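Side-chain contacts in SusD superfamily protein (Bacteroides vulgatus ATCC 8482, PDB 3JQ0), which is a putative outer-membrane protein of the SusD family, probably involved in nutrient binding, perhaps of sugars: residues Tyr108-Tyr113 and His178-Ala183; Lys158-Ser163 and Gln186-Glu191. One frame throughout, in Å; residues are numbered along the deposited sequence. Where two conformers were deposited one is given.

Interaction 1. Residues Tyr108-Tyr113 and His178-Ala183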
ATOM      1  N   TYR A 108      -7.736  15.052  12.090  1.00  8.75           N
ATOM      2  CA  TYR A 108      -7.491  15.824  10.854  1.00  9.06           C
ATOM      3  C   TYR A 108      -6.627  14.992   9.879  1.00  8.40           C
ATOM      4  O   TYR A 108      -6.854  15.036   8.660  1.00  8.45           O
ATOM      5  CB  TYR A 108      -6.840  17.153  11.192  1.00  9.28           C
ATOM      6  CG  TYR A 108      -7.769  18.220  11.717  1.00  9.69           C
ATOM      7  CD1 TYR A 108      -8.796  18.699  10.948  1.00 10.33           C
ATOM      8  CD2 TYR A 108      -7.608  18.741  12.999  1.00 10.43           C
ATOM      9  CE1 TYR A 108      -9.648  19.705  11.402  1.00 11.84           C
ATOM     10  CE2 TYR A 108      -8.451  19.755  13.472  1.00 12.68           C
ATOM     11  CZ  TYR A 108      -9.458  20.213  12.672  1.00 13.64           C
ATOM     12  OH  TYR A 108     -10.290  21.222  13.132  1.00 15.66           O
ATOM     13  N   GLY A 109      -5.625  14.281  10.392  1.00  8.61           N
ATOM     14  CA  GLY A 109      -4.742  13.489   9.525  1.00  8.48           C
ATOM     15  C   GLY A 109      -5.513  12.368   8.836  1.00  7.54           C
ATOM     16  O   GLY A 109      -5.372  12.169   7.621  1.00  7.80           O
HETATM   17  N   MSE A 110      -6.331  11.631   9.612  1.00  7.85           N
HETATM   18  CA  MSE A 110      -7.125  10.551   9.022  0.67  8.03           C
HETATM   19  C   MSE A 110      -8.123  11.075   8.004  1.00  8.11           C
HETATM   20  O   MSE A 110      -8.370  10.410   6.968  1.00  7.83           O
HETATM   21  CB  MSE A 110      -7.826   9.732  10.089  0.67  9.05           C
HETATM   22  CG  MSE A 110      -6.912   8.863  10.960  0.67  7.97           C
HETATM   23 SE   MSE A 110      -7.877   7.709  12.177  0.67 11.47          SE
HETATM   24  CE  MSE A 110      -8.421   9.074  13.456  0.67 10.32           C
ATOM     25  N   ARG A 111      -8.714  12.244   8.257  1.00  8.18           N
ATOM     26  CA  ARG A 111      -9.649  12.790   7.285  1.00  8.60           C
ATOM     27  C   ARG A 111      -8.950  13.082   5.951  1.00  7.54           C
ATOM     28  O   ARG A 111      -9.418  12.703   4.868  1.00  7.89           O
ATOM     29  CB  ARG A 111     -10.364  14.046   7.823  1.00  8.20           C
ATOM     30  CG  ARG A 111     -11.424  14.564   6.869  1.00  9.26           C
ATOM     31  CD  ARG A 111     -12.392  15.512   7.495  1.00  9.28           C
ATOM     32  NE  ARG A 111     -11.795  16.802   7.748  1.00  9.36           N
ATOM     33  CZ  ARG A 111     -12.438  17.794   8.362  1.00  9.65           C
ATOM     34  NH1 ARG A 111     -13.609  17.581   8.888  1.00 11.92           N
ATOM     35  NH2 ARG A 111     -11.869  18.955   8.467  1.00 11.58           N
ATOM     36  N   ALA A 112      -7.796  13.735   6.027  1.00  7.89           N
ATOM     37  CA  ALA A 112      -6.996  14.037   4.832  1.00  7.42           C
ATOM     38  C   ALA A 112      -6.598  12.740   4.119  1.00  6.98           C
ATOM     39  O   ALA A 112      -6.611  12.678   2.892  1.00  7.46           O
ATOM     40  CB  ALA A 112      -5.770  14.841   5.229  1.00  8.31           C
ATOM     41  N   TYR A 113      -6.224  11.720   4.891  1.00  6.86           N
ATOM     42  CA  TYR A 113      -5.791  10.446   4.329  1.00  7.07           C
ATOM     43  C   TYR A 113      -6.881   9.805   3.473  1.00  7.23           C
ATOM     44  O   TYR A 113      -6.664   9.350   2.349  1.00  7.26           O
ATOM     45  CB  TYR A 113      -5.386   9.527   5.504  1.00  7.41           C
ATOM     46  CG  TYR A 113      -4.934   8.170   5.053  1.00  8.12           C
ATOM     47  CD1 TYR A 113      -3.662   7.954   4.506  1.00  7.89           C
ATOM     48  CD2 TYR A 113      -5.792   7.079   5.129  1.00  8.54           C
ATOM     49  CE1 TYR A 113      -3.280   6.677   4.038  1.00  8.89           C
ATOM     50  CE2 TYR A 113      -5.398   5.829   4.707  1.00  9.96           C
ATOM     51  CZ  TYR A 113      -4.193   5.636   4.135  1.00  9.35           C
ATOM     52  OH  TYR A 113      -3.848   4.393   3.615  1.00 11.54           O
ATOM     53  N   HIS A 178       0.510   1.845  15.633  1.00  9.47           N
ATOM     54  CA  HIS A 178      -0.734   1.432  15.005  0.57  7.89           C
ATOM     55  C   HIS A 178      -1.846   2.469  15.146  1.00  8.20           C
ATOM     56  O   HIS A 178      -2.954   2.226  14.708  1.00  9.30           O
ATOM     57  CB  HIS A 178      -1.133   0.078  15.564  0.57  7.49           C
ATOM     58  CG  HIS A 178      -1.394   0.122  17.032  0.57  7.75           C
ATOM     59  ND1 HIS A 178      -0.484   0.663  17.913  0.57  9.13           N
ATOM     60  CD2 HIS A 178      -2.455  -0.270  17.755  0.57  8.33           C
ATOM     61  CE1 HIS A 178      -0.985   0.600  19.127  0.57  9.50           C
ATOM     62  NE2 HIS A 178      -2.163   0.015  19.056  0.57 10.04           N
ATOM     63  N   PHE A 179      -1.518   3.637  15.710  1.00  7.81           N
ATOM     64  CA  PHE A 179      -2.406   4.784  15.754  1.00  8.12           C
ATOM     65  C   PHE A 179      -1.744   5.898  14.957  1.00  7.63           C
ATOM     66  O   PHE A 179      -0.525   5.976  14.846  1.00  8.55           O
ATOM     67  CB  PHE A 179      -2.701   5.236  17.204  1.00  9.09           C
ATOM     68  CG  PHE A 179      -3.809   4.441  17.860  1.00 10.53           C
ATOM     69  CD1 PHE A 179      -3.689   3.077  18.130  1.00 14.74           C
ATOM     70  CD2 PHE A 179      -4.999   5.050  18.186  1.00 10.74           C
ATOM     71  CE1 PHE A 179      -4.736   2.382  18.729  1.00 16.39           C
ATOM     72  CE2 PHE A 179      -6.036   4.343  18.765  1.00 11.80           C
ATOM     73  CZ  PHE A 179      -5.926   3.024  19.003  1.00 13.68           C
ATOM     74  N   TRP A 180      -2.564   6.808  14.418  1.00  7.80           N
ATOM     75  CA  TRP A 180      -2.044   7.902  13.639  1.00  7.87           C
ATOM     76  C   TRP A 180      -1.136   8.794  14.498  1.00  7.81           C
ATOM     77  O   TRP A 180      -1.336   8.922  15.699  1.00  8.45           O
ATOM     78  CB  TRP A 180      -3.192   8.700  12.985  1.00  8.28           C
ATOM     79  CG  TRP A 180      -2.767   9.572  11.840  1.00  7.40           C
ATOM     80  CD1 TRP A 180      -2.322  10.876  11.900  1.00  7.72           C
ATOM     81  CD2 TRP A 180      -2.729   9.189  10.463  1.00  7.85           C
ATOM     82  NE1 TRP A 180      -2.045  11.313  10.632  1.00  8.06           N
ATOM     83  CE2 TRP A 180      -2.258  10.317   9.730  1.00  7.33           C
ATOM     84  CE3 TRP A 180      -3.078   8.031   9.771  1.00  8.04           C
ATOM     85  CZ2 TRP A 180      -2.080  10.300   8.362  1.00  8.24           C
ATOM     86  CZ3 TRP A 180      -2.904   8.007   8.384  1.00  8.81           C
ATOM     87  CH2 TRP A 180      -2.423   9.142   7.699  1.00  8.39           C
ATOM     88  N   SER A 181      -0.145   9.425  13.881  1.00  8.22           N
ATOM     89  CA  SER A 181       0.900  10.178  14.606  1.00  7.99           C
ATOM     90  C   SER A 181       1.406  11.307  13.716  1.00  8.49           C
ATOM     91  O   SER A 181       1.081  11.398  12.509  1.00  8.46           O
ATOM     92  CB  SER A 181       2.063   9.255  14.960  1.00  8.83           C
ATOM     93  OG  SER A 181       2.758   8.862  13.789  1.00  9.88           O
ATOM     94  N   ALA A 182       2.280  12.141  14.271  1.00  8.25           N
ATOM     95  CA  ALA A 182       2.845  13.246  13.522  1.00  7.98           C
ATOM     96  C   ALA A 182       3.613  12.800  12.285  1.00  8.04           C
ATOM     97  O   ALA A 182       3.538  13.443  11.230  1.00  8.29           O
ATOM     98  CB  ALA A 182       3.734  14.110  14.407  1.00  9.13           C
ATOM     99  N   ALA A 183       4.339  11.682  12.388  1.00  7.70           N
ATOM    100  CA  ALA A 183       5.108  11.208  11.263  1.00  7.91           C
ATOM    101  C   ALA A 183       4.179  10.663  10.176  1.00  7.23           C
ATOM    102  O   ALA A 183       4.507  10.751   9.003  1.00  8.04           O
ATOM    103  CB  ALA A 183       6.141  10.154  11.682  1.00  9.12           C
TER
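Gly109 presents a bare alpha carbon to the indole of Trp180, and this is where the backbone of residues 108-113 lies closest to the ring: Gly109 CA is 3.6 Å from Trp180 NE1. With no side chain between them, the helix can lay its own main chain against the aromatic face. Gly109 C sits 3.8 Å above the indole plane, displaced toward the rim, while the next amide, Met110 N, lies over the ring centre. The indole N-H is taken up by the other helix: Trp180 NE1 is hydrogen-bonded to Thr185 OG1, of helix 182-199, a bond that helps to fix the rotation of the ring.

Met110, a selenomethionine, adds an apolar flank. Its CG is the atom that meets Trp180 CE3, at 4.1 Å, in the conformer given, and the side chain runs on past the indole. The setting is the mainly helical part of the SusD fold, consistent with the TPR-like repeats of SusD proteins, where Trp180 occupies the loop that leads into helix 182-199 and sets its indole against helix 97-122.

One turn further on, Tyr113 meets the far end of the indole. With its CG anti to the backbone N (chi1 179°), the phenol reaches across to Trp180, and Tyr113 CD1 approaches Trp180 CH2 to 3.6 Å. From the indole's side the tyrosine stands near the ring plane at its edge; from the phenol's side, Trp180 CZ3 lies over one face. The pair is oblique, with planes at 59° and centroids 5.4 Å apart. The Tyr113 hydroxyl is bonded to His117 NE2, and Phe245 meets the Trp180 ring edge-to-face.

Interaction 2. Residues Lys158-Ser163 and Gln186-Glu191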
ATOM      1  N   LYS A 158      -5.521  21.685   3.819  1.00  9.34           N
ATOM      2  CA  LYS A 158      -5.978  22.368   5.009  0.52  9.22           C
ATOM      3  C   LYS A 158      -5.997  21.436   6.216  1.00  8.97           C
ATOM      4  O   LYS A 158      -5.603  21.807   7.315  1.00  9.76           O
ATOM      5  CB  LYS A 158      -7.363  22.965   4.722  0.52  9.36           C
ATOM      6  CG  LYS A 158      -7.955  23.841   5.832  0.52 10.41           C
ATOM      7  CD  LYS A 158      -9.342  24.330   5.462  0.52 12.56           C
ATOM      8  CE  LYS A 158      -9.971  25.121   6.610  0.52 15.32           C
ATOM      9  NZ  LYS A 158     -11.415  25.393   6.462  0.52 19.51           N
ATOM     10  N   ASP A 159      -6.474  20.203   5.988  1.00  9.04           N
ATOM     11  CA  ASP A 159      -6.500  19.220   7.070  1.00  8.84           C
ATOM     12  C   ASP A 159      -5.094  18.769   7.466  1.00  8.78           C
ATOM     13  O   ASP A 159      -4.848  18.521   8.640  1.00  9.39           O
ATOM     14  CB  ASP A 159      -7.385  18.061   6.654  1.00  8.76           C
ATOM     15  CG  ASP A 159      -8.859  18.393   6.749  1.00  9.61           C
ATOM     16  OD1 ASP A 159      -9.232  19.288   7.540  1.00 11.22           O
ATOM     17  OD2 ASP A 159      -9.663  17.684   6.065  1.00 10.39           O
ATOM     18  N   ILE A 160      -4.183  18.621   6.496  1.00  8.70           N
ATOM     19  CA  ILE A 160      -2.794  18.298   6.804  1.00  8.72           C
ATOM     20  C   ILE A 160      -2.203  19.417   7.702  1.00  8.94           C
ATOM     21  O   ILE A 160      -1.521  19.146   8.696  1.00  9.16           O
ATOM     22  CB  ILE A 160      -1.961  18.100   5.527  1.00  8.87           C
ATOM     23  CG1 ILE A 160      -2.349  16.784   4.855  1.00  9.41           C
ATOM     24  CG2 ILE A 160      -0.468  18.196   5.829  1.00  9.71           C
ATOM     25  CD1 ILE A 160      -1.841  16.636   3.443  1.00 10.74           C
ATOM     26  N   GLN A 161      -2.450  20.679   7.318  1.00  8.66           N
ATOM     27  CA  GLN A 161      -1.952  21.797   8.122  1.00 10.06           C
ATOM     28  C   GLN A 161      -2.536  21.736   9.536  1.00  9.54           C
ATOM     29  O   GLN A 161      -1.830  21.931  10.508  1.00 10.02           O
ATOM     30  CB  GLN A 161      -2.272  23.125   7.410  1.00 11.13           C
ATOM     31  CG  GLN A 161      -1.879  24.396   8.171  1.00 15.13           C
ATOM     32  CD  GLN A 161      -2.380  25.627   7.425  1.00 21.53           C
ATOM     33  OE1 GLN A 161      -3.591  25.756   7.148  1.00 25.19           O
ATOM     34  NE2 GLN A 161      -1.488  26.508   7.085  1.00 27.00           N
ATOM     35  N   ALA A 162      -3.849  21.524   9.643  1.00  9.36           N
ATOM     36  CA  ALA A 162      -4.492  21.436  10.947  1.00  9.53           C
ATOM     37  C   ALA A 162      -3.883  20.307  11.781  1.00  9.57           C
ATOM     38  O   ALA A 162      -3.635  20.433  12.986  1.00 10.51           O
ATOM     39  CB  ALA A 162      -5.997  21.285  10.823  1.00 10.97           C
ATOM     40  N   SER A 163      -3.643  19.165  11.128  1.00  8.87           N
ATOM     41  CA  SER A 163      -3.071  18.002  11.805  1.00  8.97           C
ATOM     42  C   SER A 163      -1.669  18.309  12.335  1.00  9.16           C
ATOM     43  O   SER A 163      -1.372  18.076  13.512  1.00  9.67           O
ATOM     44  CB  SER A 163      -3.034  16.825  10.846  1.00  8.66           C
ATOM     45  OG  SER A 163      -2.400  15.698  11.472  1.00  8.56           O
ATOM     46  N   GLN A 186       3.185  13.696   8.257  1.00  7.46           N
ATOM     47  CA  GLN A 186       4.260  14.144   7.371  1.00  7.26           C
ATOM     48  C   GLN A 186       4.417  13.251   6.131  1.00  6.93           C
ATOM     49  O   GLN A 186       4.648  13.759   5.054  1.00  7.52           O
ATOM     50  CB  GLN A 186       5.578  14.307   8.109  1.00  8.10           C
ATOM     51  CG  GLN A 186       5.524  15.388   9.178  1.00  8.92           C
ATOM     52  CD  GLN A 186       5.186  16.741   8.604  1.00  9.41           C
ATOM     53  OE1 GLN A 186       5.889  17.253   7.710  1.00 10.47           O
ATOM     54  NE2 GLN A 186       4.108  17.333   9.108  1.00  9.97           N
HETATM   55  N   MSE A 187       4.230  11.926   6.285  1.00  6.82           N
HETATM   56  CA  MSE A 187       4.227  11.035   5.130  1.00  6.94           C
HETATM   57  C   MSE A 187       3.119  11.431   4.168  1.00  7.04           C
HETATM   58  O   MSE A 187       3.333  11.549   2.952  1.00  7.17           O
HETATM   59  CB  MSE A 187       4.020   9.577   5.571  1.00  7.16           C
HETATM   60  CG  MSE A 187       5.251   8.854   6.085  1.00  7.88           C
HETATM   61 SE   MSE A 187       6.691   8.706   4.804  1.00  8.37          SE
HETATM   62  CE  MSE A 187       5.840   7.684   3.464  1.00 10.81           C
ATOM     63  N   LEU A 188       1.905  11.593   4.669  1.00  7.25           N
ATOM     64  CA  LEU A 188       0.765  11.942   3.839  1.00  6.92           C
ATOM     65  C   LEU A 188       1.000  13.306   3.186  1.00  7.08           C
ATOM     66  O   LEU A 188       0.693  13.506   2.011  1.00  7.42           O
ATOM     67  CB  LEU A 188      -0.492  11.963   4.692  1.00  7.21           C
ATOM     68  CG  LEU A 188      -1.737  12.499   3.992  1.00  7.65           C
ATOM     69  CD1 LEU A 188      -2.131  11.647   2.790  1.00  8.69           C
ATOM     70  CD2 LEU A 188      -2.890  12.599   5.001  1.00  9.21           C
ATOM     71  N   LYS A 189       1.558  14.237   3.934  1.00  7.26           N
ATOM     72  CA  LYS A 189       1.884  15.568   3.384  1.00  6.83           C
ATOM     73  C   LYS A 189       2.845  15.434   2.198  1.00  6.93           C
ATOM     74  O   LYS A 189       2.659  16.059   1.148  1.00  7.50           O
ATOM     75  CB  LYS A 189       2.470  16.431   4.484  1.00  7.36           C
ATOM     76  CG  LYS A 189       2.747  17.873   4.031  1.00  8.22           C
ATOM     77  CD  LYS A 189       3.235  18.750   5.156  1.00  8.29           C
ATOM     78  CE  LYS A 189       3.381  20.193   4.757  1.00  9.75           C
ATOM     79  NZ  LYS A 189       3.948  21.014   5.883  1.00 10.85           N
ATOM     80  N   GLY A 190       3.884  14.625   2.356  1.00  6.86           N
ATOM     81  CA  GLY A 190       4.810  14.419   1.261  1.00  7.02           C
ATOM     82  C   GLY A 190       4.097  13.833   0.043  1.00  6.89           C
ATOM     83  O   GLY A 190       4.305  14.295  -1.103  1.00  7.38           O
ATOM     84  N   GLU A 191       3.220  12.843   0.265  1.00  6.64           N
ATOM     85  CA  GLU A 191       2.516  12.265  -0.852  1.00  6.23           C
ATOM     86  C   GLU A 191       1.615  13.283  -1.535  1.00  6.84           C
ATOM     87  O   GLU A 191       1.525  13.341  -2.772  1.00  7.24           O
ATOM     88  CB  GLU A 191       1.652  11.065  -0.425  1.00  7.02           C
ATOM     89  CG  GLU A 191       2.448   9.919   0.157  1.00  7.48           C
ATOM     90  CD  GLU A 191       1.612   8.660   0.239  1.00  7.49           C
ATOM     91  OE1 GLU A 191       0.514   8.656   0.830  1.00  8.72           O
ATOM     92  OE2 GLU A 191       2.033   7.676  -0.402  1.00  9.32           O
TER
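Two consecutive helices, 149-167 and 182-199, pack here side by side and run in roughly opposite directions, an arrangement consistent with the TPR-like repeats of SusD proteins. Such interfaces illustrate how one branched residue can serve two neighbours on the facing helix. The central side chain is Ile160, which points at the other helix where the backbones come nearest: Ile160 CA and Lys189 CA are 6.4 Å apart.

Its two branches divide the work. The CG2 methyl, anti to the backbone N, packs against the aliphatic part of Lys189 and stands 3.7 Å from both Lys189 CB and Lys189 CG, with Lys189 CD scarcely farther away. The longer branch leads over to the main chain, where Ile160 CD1 is 3.9 Å from Lys189 CA. The same methyl also touches Leu188, with Ile160 CD1 4.2 Å from Leu188 CG. Both Leu188 and Lys189 cross the isoleucine at a slant, and the contact between the two segments is wholly one of van der Waals packing. Leu188, whose CG is brought to Ile160 CD1 by lying anti to the backbone N (chi1 172°), also packs on Phe116 of helix 97-122.

Lys189 plays a double part. Its methylenes are used as an apolar surface, while its extended chain carries the ammonium group past Ile160 to the far helix, just beyond the segment, where NZ forms a salt bridge with Glu164 OE1. Gln186 NE2 donates to that same oxygen, which gives one carboxylate oxygen of helix 149-167 two partners from helix 182-199.

Both interactions draw on helix 182-199: interaction 1 at the loop that enters it, interaction 2 nearly two turns later, and their centres lie 8 Å apart. Helix 97-122 completes a three-helix cluster. Leu188 of interaction 2 sets its CD2 3.4 Å from Tyr113 N and 3.6 Å from Gly109 O, both belonging to interaction 1. A salt bridge ties the other pair of helices, with Arg111 NH2 2.8 Å from Asp159 OD1. Thr185 adds a polar bridge, since its hydroxyl is hydrogen-bonded to both Trp180 NE1 and Ser163 OG. The ensemble is structural packing within the helical framework; neither contact marks a known ligand site.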